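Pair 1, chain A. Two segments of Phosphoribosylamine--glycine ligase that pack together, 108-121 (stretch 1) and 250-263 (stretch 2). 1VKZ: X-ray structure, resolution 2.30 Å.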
# COMPACT_ATOMS: atom_id res chain seq x y z
N VAL A 108 -18.09 1.31 -0.92
CA VAL A 108 -19.44 1.11 -0.45
C VAL A 108 -19.66 -0.30 0.07
O VAL A 108 -20.22 -0.48 1.16
CB VAL A 108 -20.46 1.35 -1.53
CG1 VAL A 108 -21.87 1.11 -0.98
CG2 VAL A 108 -20.32 2.77 -2.07
N TYR A 109 -19.26 -1.30 -0.72
CA TYR A 109 -19.35 -2.67 -0.25
C TYR A 109 -18.64 -2.80 1.08
O TYR A 109 -19.14 -3.45 1.98
CB TYR A 109 -18.81 -3.66 -1.25
CG TYR A 109 -18.72 -5.09 -0.72
CD1 TYR A 109 -19.81 -5.94 -0.74
CD2 TYR A 109 -17.53 -5.57 -0.18
CE1 TYR A 109 -19.72 -7.24 -0.27
CE2 TYR A 109 -17.44 -6.86 0.31
CZ TYR A 109 -18.54 -7.68 0.25
OH TYR A 109 -18.46 -8.96 0.73
N ALA A 110 -17.46 -2.17 1.21
CA ALA A 110 -16.65 -2.38 2.40
C ALA A 110 -17.40 -1.91 3.61
O ALA A 110 -17.39 -2.58 4.65
CB ALA A 110 -15.30 -1.66 2.27
N LYS A 111 -18.10 -0.79 3.48
CA LYS A 111 -18.87 -0.22 4.59
C LYS A 111 -20.05 -1.06 5.01
O LYS A 111 -20.35 -1.15 6.20
CB LYS A 111 -19.38 1.16 4.22
CG LYS A 111 -18.35 2.20 4.36
CD LYS A 111 -17.84 2.27 5.79
CE LYS A 111 -17.53 3.70 6.24
NZ LYS A 111 -17.49 3.81 7.74
N ARG A 112 -20.73 -1.66 4.04
CA ARG A 112 -21.88 -2.48 4.36
C ARG A 112 -21.45 -3.78 5.01
O ARG A 112 -22.09 -4.30 5.91
CB ARG A 112 -22.71 -2.69 3.12
CG ARG A 112 -23.61 -1.49 2.88
CD ARG A 112 -23.99 -1.26 1.47
NE ARG A 112 -24.84 -0.09 1.30
CZ ARG A 112 -25.40 0.24 0.14
NH1 ARG A 112 -25.16 -0.48 -0.95
NH2 ARG A 112 -26.19 1.30 0.07
N PHE A 113 -20.32 -4.26 4.54
CA PHE A 113 -19.67 -5.42 5.09
C PHE A 113 -19.38 -5.19 6.58
O PHE A 113 -19.80 -5.97 7.44
CB PHE A 113 -18.37 -5.65 4.32
CG PHE A 113 -17.53 -6.76 4.85
CD1 PHE A 113 -17.86 -8.07 4.57
CD2 PHE A 113 -16.46 -6.51 5.66
CE1 PHE A 113 -17.08 -9.09 5.06
CE2 PHE A 113 -15.69 -7.54 6.18
CZ PHE A 113 -16.00 -8.82 5.88
N MSE A 114 -18.69 -4.10 6.87
CA MSE A 114 -18.33 -3.80 8.24
C MSE A 114 -19.56 -3.60 9.19
O MSE A 114 -19.56 -4.01 10.36
CB MSE A 114 -17.45 -2.57 8.22
CG MSE A 114 -16.14 -2.78 7.55
SE MSE A 114 -15.02 -1.19 7.74
CE MSE A 114 -15.22 -0.25 6.00
N LYS A 115 -20.60 -2.93 8.70
CA LYS A 115 -21.82 -2.78 9.47
C LYS A 115 -22.37 -4.17 9.80
O LYS A 115 -22.67 -4.47 10.93
CB LYS A 115 -22.86 -1.95 8.70
CG LYS A 115 -23.96 -1.31 9.59
CD LYS A 115 -25.27 -1.10 8.82
CE LYS A 115 -25.15 -0.06 7.70
NZ LYS A 115 -26.30 -0.06 6.72
N LYS A 116 -22.44 -5.03 8.78
CA LYS A 116 -22.91 -6.42 8.92
C LYS A 116 -22.12 -7.22 9.96
O LYS A 116 -22.68 -7.81 10.88
CB LYS A 116 -22.81 -7.12 7.56
CG LYS A 116 -23.90 -8.14 7.28
CD LYS A 116 -23.61 -8.87 5.98
CE LYS A 116 -24.60 -9.98 5.76
NZ LYS A 116 -24.07 -11.01 4.83
N TYR A 117 -20.81 -7.22 9.85
CA TYR A 117 -20.01 -8.04 10.72
C TYR A 117 -19.50 -7.32 11.99
O TYR A 117 -18.61 -7.81 12.68
CB TYR A 117 -18.91 -8.69 9.86
CG TYR A 117 -19.50 -9.66 8.86
CD1 TYR A 117 -20.03 -10.88 9.28
CD2 TYR A 117 -19.60 -9.35 7.51
CE1 TYR A 117 -20.60 -11.78 8.38
CE2 TYR A 117 -20.18 -10.25 6.60
CZ TYR A 117 -20.68 -11.46 7.05
OH TYR A 117 -21.24 -12.37 6.19
N GLY A 118 -20.08 -6.17 12.32
CA GLY A 118 -19.77 -5.44 13.57
C GLY A 118 -18.34 -4.95 13.67
O GLY A 118 -17.74 -5.03 14.74
N ILE A 119 -17.81 -4.43 12.56
CA ILE A 119 -16.44 -3.96 12.47
C ILE A 119 -16.45 -2.43 12.65
O ILE A 119 -17.15 -1.70 11.94
CB ILE A 119 -15.84 -4.36 11.12
CG1 ILE A 119 -15.69 -5.90 11.02
CG2 ILE A 119 -14.48 -3.72 10.91
CD1 ILE A 119 -15.80 -6.40 9.64
N ARG A 120 -15.67 -1.95 13.61
CA ARG A 120 -15.79 -0.59 14.06
C ARG A 120 -15.33 0.34 12.96
O ARG A 120 -14.20 0.27 12.50
CB ARG A 120 -14.99 -0.36 15.34
CG ARG A 120 -15.16 1.03 15.93
CD ARG A 120 -14.32 1.30 17.19
NE ARG A 120 -14.46 0.25 18.21
CZ ARG A 120 -13.70 -0.85 18.31
NH1 ARG A 120 -12.72 -1.09 17.46
NH2 ARG A 120 -13.93 -1.72 19.28
N THR A 121 -16.25 1.19 12.51
CA THR A 121 -15.96 2.10 11.44
C THR A 121 -16.81 3.34 11.63
O THR A 121 -17.72 3.34 12.43
CB THR A 121 -16.22 1.38 10.07
OG1 THR A 121 -15.77 2.19 9.00
CG2 THR A 121 -17.71 1.18 9.79
N GLU A 250 -8.52 -7.85 16.81
CA GLU A 250 -9.95 -8.13 16.82
C GLU A 250 -10.60 -7.63 15.54
O GLU A 250 -11.52 -8.25 15.05
CB GLU A 250 -10.59 -7.49 18.06
CG GLU A 250 -12.07 -7.76 18.24
CD GLU A 250 -12.59 -7.30 19.60
OE1 GLU A 250 -11.92 -7.57 20.64
OE2 GLU A 250 -13.69 -6.68 19.63
N LEU A 251 -10.11 -6.51 15.01
CA LEU A 251 -10.55 -6.02 13.69
C LEU A 251 -10.22 -7.00 12.58
O LEU A 251 -11.05 -7.24 11.68
CB LEU A 251 -9.94 -4.65 13.37
CG LEU A 251 -10.54 -3.46 14.12
CD1 LEU A 251 -9.78 -2.14 13.80
CD2 LEU A 251 -12.04 -3.33 13.85
N PHE A 252 -9.01 -7.56 12.62
CA PHE A 252 -8.61 -8.61 11.68
C PHE A 252 -9.47 -9.86 11.79
O PHE A 252 -9.93 -10.39 10.76
CB PHE A 252 -7.15 -8.97 11.90
CG PHE A 252 -6.20 -8.07 11.19
CD1 PHE A 252 -6.16 -8.05 9.81
CD2 PHE A 252 -5.32 -7.27 11.89
CE1 PHE A 252 -5.28 -7.21 9.16
CE2 PHE A 252 -4.44 -6.45 11.25
CZ PHE A 252 -4.41 -6.42 9.89
N ASP A 253 -9.71 -10.31 13.02
CA ASP A 253 -10.54 -11.48 13.23
C ASP A 253 -11.95 -11.29 12.68
O ASP A 253 -12.48 -12.20 12.04
CB ASP A 253 -10.61 -11.88 14.71
CG ASP A 253 -9.63 -13.00 15.07
OD1 ASP A 253 -9.29 -13.82 14.15
OD2 ASP A 253 -9.18 -13.15 16.24
N LYS A 254 -12.57 -10.14 12.95
CA LYS A 254 -13.98 -9.95 12.59
C LYS A 254 -14.10 -9.78 11.08
O LYS A 254 -15.06 -10.24 10.49
CB LYS A 254 -14.61 -8.78 13.32
CG LYS A 254 -15.30 -9.09 14.67
CD LYS A 254 -15.90 -7.79 15.24
CE LYS A 254 -17.05 -8.00 16.24
NZ LYS A 254 -16.58 -8.24 17.66
N THR A 255 -13.08 -9.18 10.48
CA THR A 255 -12.97 -9.05 9.02
C THR A 255 -12.80 -10.39 8.34
O THR A 255 -13.45 -10.66 7.33
CB THR A 255 -11.78 -8.15 8.66
OG1 THR A 255 -12.01 -6.83 9.17
CG2 THR A 255 -11.67 -7.95 7.15
N LEU A 256 -11.94 -11.23 8.88
CA LEU A 256 -11.74 -12.56 8.30
C LEU A 256 -12.92 -13.48 8.50
O LEU A 256 -13.26 -14.28 7.60
CB LEU A 256 -10.47 -13.18 8.85
CG LEU A 256 -9.26 -12.32 8.49
CD1 LEU A 256 -8.00 -12.89 9.08
CD2 LEU A 256 -9.19 -12.18 6.97
N TRP A 257 -13.56 -13.40 9.67
CA TRP A 257 -14.81 -14.14 9.90
C TRP A 257 -15.86 -13.71 8.87
O TRP A 257 -16.49 -14.58 8.24
CB TRP A 257 -15.31 -13.96 11.34
CG TRP A 257 -16.75 -14.29 11.53
CD1 TRP A 257 -17.73 -13.44 11.95
CD2 TRP A 257 -17.38 -15.54 11.25
NE1 TRP A 257 -18.94 -14.09 11.97
CE2 TRP A 257 -18.75 -15.38 11.54
CE3 TRP A 257 -16.93 -16.78 10.77
CZ2 TRP A 257 -19.67 -16.42 11.37
CZ3 TRP A 257 -17.84 -17.81 10.60
CH2 TRP A 257 -19.19 -17.63 10.90
N GLY A 258 -16.01 -12.41 8.68
CA GLY A 258 -16.97 -11.89 7.72
C GLY A 258 -16.74 -12.43 6.32
O GLY A 258 -17.69 -12.82 5.65
N VAL A 259 -15.48 -12.50 5.89
CA VAL A 259 -15.13 -13.12 4.58
C VAL A 259 -15.56 -14.58 4.53
O VAL A 259 -16.12 -15.04 3.53
CB VAL A 259 -13.62 -13.04 4.27
CG1 VAL A 259 -13.30 -13.69 2.91
CG2 VAL A 259 -13.11 -11.59 4.27
N GLU A 260 -15.27 -15.33 5.60
CA GLU A 260 -15.65 -16.74 5.64
C GLU A 260 -17.15 -16.86 5.62
O GLU A 260 -17.68 -17.65 4.88
CB GLU A 260 -15.09 -17.44 6.87
CG GLU A 260 -13.75 -18.15 6.65
CD GLU A 260 -13.44 -19.16 7.77
OE1 GLU A 260 -14.29 -19.38 8.70
OE2 GLU A 260 -12.33 -19.76 7.71
N LYS A 261 -17.85 -16.07 6.44
CA LYS A 261 -19.28 -16.09 6.41
C LYS A 261 -19.90 -15.67 5.04
O LYS A 261 -20.99 -16.12 4.70
CB LYS A 261 -19.87 -15.27 7.56
CG LYS A 261 -21.38 -15.49 7.73
CD LYS A 261 -21.73 -15.88 9.12
CE LYS A 261 -23.18 -16.23 9.23
NZ LYS A 261 -24.07 -15.09 8.90
N GLU A 262 -19.20 -14.85 4.25
CA GLU A 262 -19.64 -14.60 2.86
C GLU A 262 -19.36 -15.79 1.91
O GLU A 262 -19.82 -15.79 0.77
CB GLU A 262 -19.04 -13.30 2.28
CG GLU A 262 -19.63 -12.01 2.84
CD GLU A 262 -21.15 -11.99 2.86
OE1 GLU A 262 -21.76 -12.61 1.96
OE2 GLU A 262 -21.75 -11.35 3.76
N GLY A 263 -18.61 -16.79 2.36
CA GLY A 263 -18.43 -18.04 1.63
C GLY A 263 -17.06 -18.19 1.01
O GLY A 263 -16.81 -19.16 0.28

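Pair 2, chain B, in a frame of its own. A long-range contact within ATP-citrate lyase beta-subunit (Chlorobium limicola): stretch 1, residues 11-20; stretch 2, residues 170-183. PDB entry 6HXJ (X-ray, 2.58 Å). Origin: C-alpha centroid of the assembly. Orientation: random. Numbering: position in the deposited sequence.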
# COMPACT_ATOMS: atom_id res chain seq x y z
N LYS B 11 -49.54 -31.71 30.13
CA LYS B 11 -48.38 -32.12 29.35
C LYS B 11 -47.16 -32.33 30.26
O LYS B 11 -46.46 -33.34 30.11
CB LYS B 11 -48.09 -31.10 28.24
CG LYS B 11 -46.75 -31.30 27.55
CD LYS B 11 -46.68 -30.62 26.20
CE LYS B 11 -45.27 -30.15 25.90
NZ LYS B 11 -45.00 -30.11 24.44
N LEU B 12 -46.94 -31.41 31.22
CA LEU B 12 -45.81 -31.48 32.16
C LEU B 12 -46.03 -32.57 33.15
O LEU B 12 -45.07 -33.19 33.60
CB LEU B 12 -45.63 -30.17 32.88
CG LEU B 12 -45.54 -28.97 31.95
CD1 LEU B 12 -44.90 -27.81 32.66
CD2 LEU B 12 -44.76 -29.31 30.68
N PHE B 13 -47.27 -32.82 33.51
CA PHE B 13 -47.58 -33.91 34.41
C PHE B 13 -47.17 -35.17 33.71
O PHE B 13 -46.37 -35.92 34.25
CB PHE B 13 -49.07 -33.96 34.69
CG PHE B 13 -49.51 -32.94 35.69
CD1 PHE B 13 -48.61 -32.06 36.26
CD2 PHE B 13 -50.84 -32.88 36.09
CE1 PHE B 13 -49.02 -31.11 37.19
CE2 PHE B 13 -51.25 -31.94 37.03
CZ PHE B 13 -50.35 -31.06 37.57
N ASN B 14 -47.66 -35.35 32.47
CA ASN B 14 -47.35 -36.47 31.60
C ASN B 14 -45.86 -36.69 31.54
O ASN B 14 -45.39 -37.80 31.78
CB ASN B 14 -47.87 -36.16 30.23
CG ASN B 14 -48.66 -37.25 29.64
OD1 ASN B 14 -49.56 -37.82 30.26
ND2 ASN B 14 -48.24 -37.66 28.46
N LYS B 15 -45.11 -35.63 31.26
CA LYS B 15 -43.65 -35.64 31.20
C LYS B 15 -43.01 -36.28 32.45
O LYS B 15 -42.11 -37.10 32.32
CB LYS B 15 -43.15 -34.21 30.98
CG LYS B 15 -41.66 -34.05 31.09
CD LYS B 15 -41.23 -32.77 30.42
CE LYS B 15 -39.95 -32.28 31.04
NZ LYS B 15 -39.50 -31.01 30.43
N TRP B 16 -43.48 -35.90 33.64
CA TRP B 16 -42.92 -36.43 34.88
C TRP B 16 -43.71 -37.62 35.41
O TRP B 16 -43.61 -37.95 36.59
CB TRP B 16 -42.76 -35.29 35.92
CG TRP B 16 -41.77 -34.27 35.45
CD1 TRP B 16 -42.03 -33.17 34.69
CD2 TRP B 16 -40.34 -34.38 35.53
NE1 TRP B 16 -40.85 -32.54 34.35
CE2 TRP B 16 -39.80 -33.28 34.83
CE3 TRP B 16 -39.47 -35.31 36.12
CZ2 TRP B 16 -38.42 -33.10 34.69
CZ3 TRP B 16 -38.11 -35.13 35.97
CH2 TRP B 16 -37.60 -34.04 35.27
N GLY B 17 -44.43 -38.28 34.52
CA GLY B 17 -45.22 -39.46 34.84
C GLY B 17 -46.20 -39.23 35.98
O GLY B 17 -46.06 -39.83 37.05
N ILE B 18 -47.19 -38.35 35.76
CA ILE B 18 -48.22 -38.05 36.74
C ILE B 18 -49.56 -38.50 36.14
O ILE B 18 -49.88 -38.10 35.01
CB ILE B 18 -48.21 -36.57 37.17
CG1 ILE B 18 -46.88 -36.21 37.86
CG2 ILE B 18 -49.43 -36.24 38.05
CD1 ILE B 18 -46.65 -34.74 38.05
N PRO B 19 -50.31 -39.35 36.87
CA PRO B 19 -51.58 -39.85 36.34
C PRO B 19 -52.52 -38.75 35.87
O PRO B 19 -52.91 -37.91 36.67
CB PRO B 19 -52.14 -40.63 37.52
CG PRO B 19 -50.95 -41.07 38.29
CD PRO B 19 -50.03 -39.91 38.21
N VAL B 20 -52.80 -38.70 34.57
CA VAL B 20 -53.67 -37.67 34.01
C VAL B 20 -54.68 -38.30 33.05
O VAL B 20 -54.30 -39.19 32.28
CB VAL B 20 -52.88 -36.52 33.32
CG1 VAL B 20 -52.04 -35.73 34.31
CG2 VAL B 20 -52.03 -37.04 32.17
N LYS B 170 -45.43 -42.28 45.91
CA LYS B 170 -44.77 -42.30 44.61
C LYS B 170 -45.22 -41.12 43.74
O LYS B 170 -44.37 -40.43 43.17
CB LYS B 170 -44.97 -43.64 43.88
CG LYS B 170 -43.88 -44.65 44.20
CD LYS B 170 -43.96 -45.86 43.27
CE LYS B 170 -43.14 -47.02 43.78
NZ LYS B 170 -43.21 -48.19 42.86
N ILE B 171 -46.55 -40.87 43.68
CA ILE B 171 -47.14 -39.76 42.92
C ILE B 171 -46.53 -38.47 43.40
O ILE B 171 -46.07 -37.68 42.59
CB ILE B 171 -48.69 -39.71 43.02
CG1 ILE B 171 -49.35 -40.88 42.25
CG2 ILE B 171 -49.26 -38.35 42.58
CD1 ILE B 171 -50.55 -41.42 42.91
N CYS B 172 -46.52 -38.27 44.73
CA CYS B 172 -45.96 -37.07 45.33
C CYS B 172 -44.57 -36.80 44.89
O CYS B 172 -44.29 -35.68 44.50
CB CYS B 172 -46.07 -37.11 46.84
SG CYS B 172 -47.72 -36.72 47.43
N SER B 173 -43.71 -37.80 44.88
CA SER B 173 -42.34 -37.62 44.43
C SER B 173 -42.28 -37.09 43.01
O SER B 173 -41.53 -36.15 42.73
CB SER B 173 -41.55 -38.91 44.60
OG SER B 173 -41.78 -39.94 43.65
N ARG B 174 -43.10 -37.65 42.13
CA ARG B 174 -43.17 -37.23 40.74
C ARG B 174 -43.60 -35.77 40.70
O ARG B 174 -42.98 -34.98 40.01
CB ARG B 174 -44.16 -38.10 39.97
CG ARG B 174 -44.02 -39.61 40.19
CD ARG B 174 -43.31 -40.35 39.08
NE ARG B 174 -43.35 -41.80 39.32
CZ ARG B 174 -44.09 -42.68 38.64
NH1 ARG B 174 -44.85 -42.28 37.63
NH2 ARG B 174 -44.05 -43.97 38.95
N LEU B 175 -44.61 -35.41 41.50
CA LEU B 175 -45.06 -34.04 41.60
C LEU B 175 -43.91 -33.18 42.06
O LEU B 175 -43.67 -32.13 41.49
CB LEU B 175 -46.17 -33.96 42.62
CG LEU B 175 -46.98 -32.65 42.64
CD1 LEU B 175 -47.84 -32.51 41.38
CD2 LEU B 175 -47.87 -32.58 43.87
N ILE B 176 -43.16 -33.65 43.06
CA ILE B 176 -42.01 -32.97 43.62
C ILE B 176 -40.93 -32.80 42.57
O ILE B 176 -40.30 -31.74 42.52
CB ILE B 176 -41.51 -33.69 44.88
CG1 ILE B 176 -42.44 -33.40 46.07
CG2 ILE B 176 -40.07 -33.29 45.22
CD1 ILE B 176 -42.37 -34.36 47.21
N LEU B 177 -40.72 -33.83 41.73
CA LEU B 177 -39.74 -33.80 40.65
C LEU B 177 -40.20 -32.79 39.61
O LEU B 177 -39.39 -31.98 39.15
CB LEU B 177 -39.57 -35.20 40.00
CG LEU B 177 -38.54 -36.05 40.65
CD1 LEU B 177 -38.53 -37.45 40.06
CD2 LEU B 177 -37.20 -35.37 40.62
N CYS B 178 -41.50 -32.79 39.28
CA CYS B 178 -42.13 -31.91 38.33
C CYS B 178 -41.96 -30.50 38.81
O CYS B 178 -41.59 -29.65 38.01
CB CYS B 178 -43.60 -32.26 38.12
SG CYS B 178 -44.50 -31.17 36.96
N PHE B 179 -42.17 -30.23 40.10
CA PHE B 179 -42.05 -28.90 40.67
C PHE B 179 -40.62 -28.42 40.59
O PHE B 179 -40.36 -27.31 40.09
CB PHE B 179 -42.57 -28.88 42.11
CG PHE B 179 -42.63 -27.51 42.74
CD1 PHE B 179 -41.50 -26.93 43.30
CD2 PHE B 179 -43.83 -26.83 42.85
CE1 PHE B 179 -41.57 -25.68 43.92
CE2 PHE B 179 -43.91 -25.60 43.49
CZ PHE B 179 -42.77 -25.02 44.01
N ASP B 180 -39.69 -29.25 41.07
CA ASP B 180 -38.27 -28.94 41.09
C ASP B 180 -37.76 -28.61 39.67
O ASP B 180 -37.21 -27.52 39.44
CB ASP B 180 -37.49 -30.13 41.70
CG ASP B 180 -36.23 -29.77 42.47
OD1 ASP B 180 -35.19 -30.44 42.25
OD2 ASP B 180 -36.31 -28.93 43.40
N ASN B 181 -38.05 -29.51 38.73
CA ASN B 181 -37.58 -29.45 37.35
C ASN B 181 -38.32 -28.48 36.41
O ASN B 181 -37.77 -28.09 35.38
CB ASN B 181 -37.58 -30.83 36.79
CG ASN B 181 -36.38 -31.60 37.32
OD1 ASN B 181 -35.27 -31.50 36.80
ND2 ASN B 181 -36.55 -32.34 38.41
N GLU B 182 -39.56 -28.11 36.73
CA GLU B 182 -40.28 -27.21 35.84
C GLU B 182 -40.29 -25.75 36.31
O GLU B 182 -41.05 -24.96 35.77
CB GLU B 182 -41.72 -27.70 35.56
CG GLU B 182 -41.85 -28.97 34.73
CD GLU B 182 -41.13 -29.03 33.39
OE1 GLU B 182 -41.17 -28.03 32.63
OE2 GLU B 182 -40.55 -30.09 33.10
N ASP B 183 -39.48 -25.39 37.30
CA ASP B 183 -39.47 -24.02 37.82
C ASP B 183 -40.89 -23.54 38.25
O ASP B 183 -41.25 -22.40 37.99
CB ASP B 183 -38.83 -23.02 36.80
CG ASP B 183 -37.32 -22.83 36.97
OD1 ASP B 183 -36.90 -22.13 37.94
OD2 ASP B 183 -36.55 -23.31 36.09

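In both pairs a helix ends, turns through a glycine and runs on as an extended loop, and this whole corner lies against the side of a second helix. The central backbone atoms superpose to 0.7 Å, and the buried surface is almost the same, 637 Å² in pair 1 and 632 Å² in pair 2. Tyr A117 and Trp B16 are each the first residue to leave helical angles. The glycines that follow, Gly A118 and Gly B17, have positive phi, and the next residue turns its amide back into the helix: Ile A119 N bonds to Met A114 O at 2.8 Å, Ile B18 N to Phe B13 O at 3.0 Å.

The first rule is an aromatic at the helix exit, laid flat on the second helix. Tyr A117 and Trp B16 share the m rotamer, and each has more of its own area covered by the other stretch than any other residue of stretch 1. Beneath the tyrosine is Gly A258, whose CA lies 3.4 Å from the ring centroid, almost on the ring normal. A CB there would clash with Tyr A117 CD2 and with Phe A113 CZ, so the glycine makes room for two aromatic rings. Pair 2 has Cys B178 at this position, its CA 3.9 Å from the centroid of the five-membered ring of Trp B16. Here the residue matching Phe A113 is Leu B12, which leaves space for the thiol: Cys B178 SG sits 4.0 Å from Leu B12 O and 4.3 Å from Phe B13 CD1. A glycine under the face of Tyr A117 and at the edge of Phe A113 in pair 1 is matched in pair 2 by a cysteine that lies under Trp B16 and beside Leu B12 and Phe B13.

The second rule is a shared carboxylate. Glu A262 OE2 accepts from Tyr A117 OH at 2.7 Å and from Lys A116 NZ at 2.6 Å, the latter a salt bridge. Glu B182 OE2 receives Trp B16 NE1 at 2.8 Å, nearly linearly, and a weak bond from Lys B15 NZ at 3.0 Å, again within a salt bridge. A phenol and an indole therefore present different donors to the same acid, which lies near the plane of either ring while the ring face stays free to pack.

Beyond the glycine, Ile A119 and Ile B18 nearly coincide, their side-chain centres 0.5 Å apart. Pair 1 sets Ile A119 CG2 3.8 Å from Leu A251 CD2, and Ile A119 CD1 3.8 Å from Thr A255 OG1, a hydroxyl already bonded to Leu A251 O. In pair 2, Leu B175 replaces the threonine and meets the isoleucine through methyls, Ile B18 CD1 to Leu B175 CD1 at 4.2 Å, while Pro B19 CD packs 4.2 Å from Ile B171 CG1.

The glycine carbonyl is covered by a long basic side chain in both. Lys A254 brings only its aliphatic part close, CD 3.4 Å from Gly A118 O, whereas Arg B174 NH1 donates a hydrogen bond to Gly B17 O at 2.8 Å.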